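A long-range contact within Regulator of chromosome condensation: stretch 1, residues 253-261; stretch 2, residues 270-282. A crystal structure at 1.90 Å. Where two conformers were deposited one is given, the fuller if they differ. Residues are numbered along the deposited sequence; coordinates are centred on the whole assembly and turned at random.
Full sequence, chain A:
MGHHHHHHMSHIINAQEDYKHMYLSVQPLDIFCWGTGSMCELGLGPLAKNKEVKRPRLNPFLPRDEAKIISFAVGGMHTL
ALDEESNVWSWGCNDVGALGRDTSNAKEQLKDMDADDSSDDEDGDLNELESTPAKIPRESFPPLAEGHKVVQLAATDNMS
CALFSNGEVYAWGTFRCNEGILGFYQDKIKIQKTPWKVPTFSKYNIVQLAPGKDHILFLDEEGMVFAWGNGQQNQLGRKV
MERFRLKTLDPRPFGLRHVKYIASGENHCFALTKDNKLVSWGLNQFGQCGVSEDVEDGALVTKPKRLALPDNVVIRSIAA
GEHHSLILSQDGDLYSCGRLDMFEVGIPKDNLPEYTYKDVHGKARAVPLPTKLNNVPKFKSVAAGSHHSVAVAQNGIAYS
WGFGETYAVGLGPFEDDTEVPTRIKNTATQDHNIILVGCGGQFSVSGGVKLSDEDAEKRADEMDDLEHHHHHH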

# COMPACT_ATOMS: atom_id res chain seq x y z
N PRO A 253 -7.39 0.93 20.40
CA PRO A 253 -8.51 0.22 19.80
C PRO A 253 -9.73 1.14 19.73
O PRO A 253 -9.69 2.26 20.22
CB PRO A 253 -8.74 -0.95 20.77
CG PRO A 253 -8.31 -0.41 22.10
CD PRO A 253 -7.23 0.59 21.83
N PHE A 254 -10.79 0.66 19.10
CA PHE A 254 -11.98 1.47 18.88
C PHE A 254 -13.19 0.57 18.74
O PHE A 254 -14.14 0.87 18.01
CB PHE A 254 -11.80 2.41 17.67
CG PHE A 254 -11.25 1.74 16.44
CD1 PHE A 254 -12.11 1.27 15.45
CD2 PHE A 254 -9.88 1.58 16.26
CE1 PHE A 254 -11.61 0.64 14.30
CE2 PHE A 254 -9.37 0.95 15.12
CZ PHE A 254 -10.25 0.48 14.14
N GLY A 255 -13.15 -0.56 19.45
CA GLY A 255 -14.28 -1.47 19.53
C GLY A 255 -14.43 -2.43 18.36
O GLY A 255 -15.46 -3.10 18.24
N LEU A 256 -13.42 -2.49 17.49
CA LEU A 256 -13.45 -3.40 16.35
C LEU A 256 -12.65 -4.65 16.69
O LEU A 256 -11.43 -4.58 16.93
CB LEU A 256 -12.90 -2.72 15.09
CG LEU A 256 -12.84 -3.52 13.78
CD1 LEU A 256 -14.19 -4.04 13.35
CD2 LEU A 256 -12.23 -2.65 12.67
N ARG A 257 -13.35 -5.78 16.70
CA ARG A 257 -12.84 -7.06 17.18
C ARG A 257 -13.05 -8.17 16.16
O ARG A 257 -13.75 -7.99 15.16
CB ARG A 257 -13.56 -7.46 18.48
CG ARG A 257 -13.17 -6.66 19.72
CD ARG A 257 -14.20 -6.84 20.84
NE ARG A 257 -15.41 -6.07 20.57
CZ ARG A 257 -15.68 -4.87 21.09
NH1 ARG A 257 -14.83 -4.29 21.94
NH2 ARG A 257 -16.80 -4.25 20.77
N HIS A 258 -12.45 -9.33 16.44
CA HIS A 258 -12.63 -10.56 15.65
C HIS A 258 -12.15 -10.43 14.19
O HIS A 258 -12.66 -11.11 13.29
CB HIS A 258 -14.09 -11.04 15.69
CG HIS A 258 -14.70 -11.03 17.06
ND1 HIS A 258 -15.78 -10.24 17.39
CD2 HIS A 258 -14.36 -11.69 18.19
CE1 HIS A 258 -16.09 -10.43 18.66
NE2 HIS A 258 -15.24 -11.30 19.17
N VAL A 259 -11.15 -9.57 13.97
CA VAL A 259 -10.66 -9.28 12.63
C VAL A 259 -9.46 -10.17 12.27
O VAL A 259 -8.60 -10.40 13.10
CB VAL A 259 -10.28 -7.78 12.51
CG1 VAL A 259 -9.61 -7.48 11.15
CG2 VAL A 259 -11.52 -6.92 12.69
N LYS A 260 -9.43 -10.67 11.03
CA LYS A 260 -8.32 -11.52 10.58
C LYS A 260 -7.43 -10.84 9.54
O LYS A 260 -6.34 -11.33 9.24
CB LYS A 260 -8.81 -12.88 10.09
CG LYS A 260 -9.73 -12.87 8.87
CD LYS A 260 -9.70 -14.24 8.19
CE LYS A 260 -10.62 -14.30 6.99
NZ LYS A 260 -12.04 -14.37 7.40
N TYR A 261 -7.89 -9.72 8.99
CA TYR A 261 -7.13 -9.02 7.97
C TYR A 261 -7.50 -7.54 7.95
O TYR A 261 -8.67 -7.19 8.00
CB TYR A 261 -7.39 -9.64 6.59
CG TYR A 261 -6.78 -8.90 5.41
CD1 TYR A 261 -5.43 -9.08 5.07
CD2 TYR A 261 -7.55 -8.05 4.63
CE1 TYR A 261 -4.87 -8.40 3.97
CE2 TYR A 261 -7.01 -7.37 3.54
CZ TYR A 261 -5.67 -7.56 3.21
OH TYR A 261 -5.13 -6.89 2.14
N PHE A 270 -10.18 -0.80 5.87
CA PHE A 270 -10.92 -2.05 5.72
C PHE A 270 -10.53 -3.05 6.78
O PHE A 270 -9.36 -3.12 7.19
CB PHE A 270 -10.66 -2.66 4.35
CG PHE A 270 -11.23 -1.87 3.23
CD1 PHE A 270 -12.53 -2.08 2.81
CD2 PHE A 270 -10.47 -0.88 2.60
CE1 PHE A 270 -13.08 -1.34 1.78
CE2 PHE A 270 -11.01 -0.13 1.57
CZ PHE A 270 -12.31 -0.36 1.16
N ALA A 271 -11.51 -3.82 7.23
CA ALA A 271 -11.26 -4.95 8.11
C ALA A 271 -12.13 -6.13 7.68
O ALA A 271 -13.31 -5.97 7.36
CB ALA A 271 -11.53 -4.57 9.56
N LEU A 272 -11.52 -7.31 7.65
CA LEU A 272 -12.24 -8.54 7.32
C LEU A 272 -12.30 -9.38 8.58
O LEU A 272 -11.27 -9.63 9.21
CB LEU A 272 -11.51 -9.29 6.19
CG LEU A 272 -12.03 -10.66 5.73
CD1 LEU A 272 -13.40 -10.56 5.06
CD2 LEU A 272 -11.01 -11.28 4.76
N THR A 273 -13.51 -9.80 8.96
CA THR A 273 -13.70 -10.53 10.21
C THR A 273 -13.48 -12.02 10.01
O THR A 273 -13.43 -12.51 8.88
CB THR A 273 -15.10 -10.31 10.83
OG1 THR A 273 -16.11 -10.71 9.88
CG2 THR A 273 -15.30 -8.85 11.21
N LYS A 274 -13.36 -12.74 11.13
CA LYS A 274 -13.26 -14.20 11.15
C LYS A 274 -14.39 -14.87 10.39
O LYS A 274 -14.19 -15.92 9.77
CB LYS A 274 -13.22 -14.70 12.60
N ASP A 275 -15.56 -14.24 10.39
CA ASP A 275 -16.76 -14.78 9.74
C ASP A 275 -16.95 -14.28 8.30
O ASP A 275 -18.05 -14.35 7.74
CB ASP A 275 -18.00 -14.50 10.59
CG ASP A 275 -17.88 -15.04 12.01
N ASN A 276 -15.86 -13.80 7.70
CA ASN A 276 -15.81 -13.33 6.30
C ASN A 276 -16.65 -12.10 5.96
O ASN A 276 -17.02 -11.89 4.80
CB ASN A 276 -16.06 -14.48 5.29
CG ASN A 276 -15.60 -14.14 3.87
OD1 ASN A 276 -16.36 -14.26 2.91
ND2 ASN A 276 -14.34 -13.71 3.74
N LYS A 277 -16.93 -11.27 6.96
CA LYS A 277 -17.64 -10.02 6.74
C LYS A 277 -16.63 -8.88 6.61
O LYS A 277 -15.77 -8.70 7.47
CB LYS A 277 -18.63 -9.74 7.87
CG LYS A 277 -19.78 -10.75 7.97
N LEU A 278 -16.75 -8.12 5.52
CA LEU A 278 -15.84 -7.00 5.25
C LEU A 278 -16.50 -5.69 5.65
O LEU A 278 -17.61 -5.38 5.20
CB LEU A 278 -15.45 -6.98 3.77
CG LEU A 278 -14.48 -5.90 3.27
CD1 LEU A 278 -13.15 -6.00 3.99
CD2 LEU A 278 -14.29 -6.01 1.75
N VAL A 279 -15.82 -4.92 6.50
CA VAL A 279 -16.29 -3.60 6.91
C VAL A 279 -15.30 -2.50 6.50
O VAL A 279 -14.10 -2.76 6.36
CB VAL A 279 -16.56 -3.51 8.45
CG1 VAL A 279 -17.72 -4.42 8.86
CG2 VAL A 279 -15.31 -3.83 9.25
N SER A 280 -15.81 -1.28 6.32
CA SER A 280 -14.96 -0.13 6.05
C SER A 280 -15.39 1.08 6.87
O SER A 280 -16.52 1.15 7.35
CB SER A 280 -14.98 0.22 4.56
OG SER A 280 -16.31 0.41 4.11
N TRP A 281 -14.46 2.03 7.03
CA TRP A 281 -14.75 3.30 7.69
C TRP A 281 -13.80 4.38 7.20
O TRP A 281 -12.78 4.09 6.57
CB TRP A 281 -14.66 3.17 9.22
CG TRP A 281 -13.28 2.88 9.74
CD1 TRP A 281 -12.41 3.79 10.28
CD2 TRP A 281 -12.61 1.61 9.79
NE1 TRP A 281 -11.25 3.17 10.66
CE2 TRP A 281 -11.34 1.83 10.37
CE3 TRP A 281 -12.96 0.31 9.40
CZ2 TRP A 281 -10.41 0.80 10.57
CZ3 TRP A 281 -12.03 -0.72 9.60
CH2 TRP A 281 -10.78 -0.47 10.18
N GLY A 282 -14.13 5.64 7.51
CA GLY A 282 -13.28 6.77 7.16
C GLY A 282 -13.82 7.54 5.97
O GLY A 282 -15.04 7.61 5.75

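The antiparallel pairing between the two stretches is broken by a beta bulge. Val-259 pairs with Thr-273, but Tyr-261 pairs with Leu-272, so the register shifts by one. At the bulge, Leu-272 O accepts from two successive residues. Leu-272 O takes a hydrogen bond from Lys-260 N at 2.8 Å and a weak one from Tyr-261 N at 3.4 Å. Leu-272 N returns a bond to Tyr-261 O at 2.9 Å. Beyond the Val-259 pair, Lys-274 N donates to His-258 O at 2.8 Å.

The side chain of Lys-260 starts out sideways, but its end comes back to the other stretch. Lys-260 NZ donates to Thr-273 O at 2.8 Å. Thr-273 O also accepts from Asn-276 N at 3.0 Å, within the type I turn from Thr-273 to Asn-276. Lys-260 thus ties the first stretch to the start of the turn.

A cluster of apolar side chains adds to the contact. Leu-256 points toward the second stretch. Leu-256 CD2 lies 3.7 Å from Ala-271 CB and 3.6 Å from Trp-281 CH2. Val-259 CG1 reaches the same alanine, 3.8 Å from Ala-271 CB. Phe-254 CE1 lies over one face of the Trp-281 ring, and Phe-254 CZ is 3.6 Å from Trp-281 CZ2. The planes of the Phe-254 ring and the six-membered ring of Trp-281 meet obliquely, at 54°.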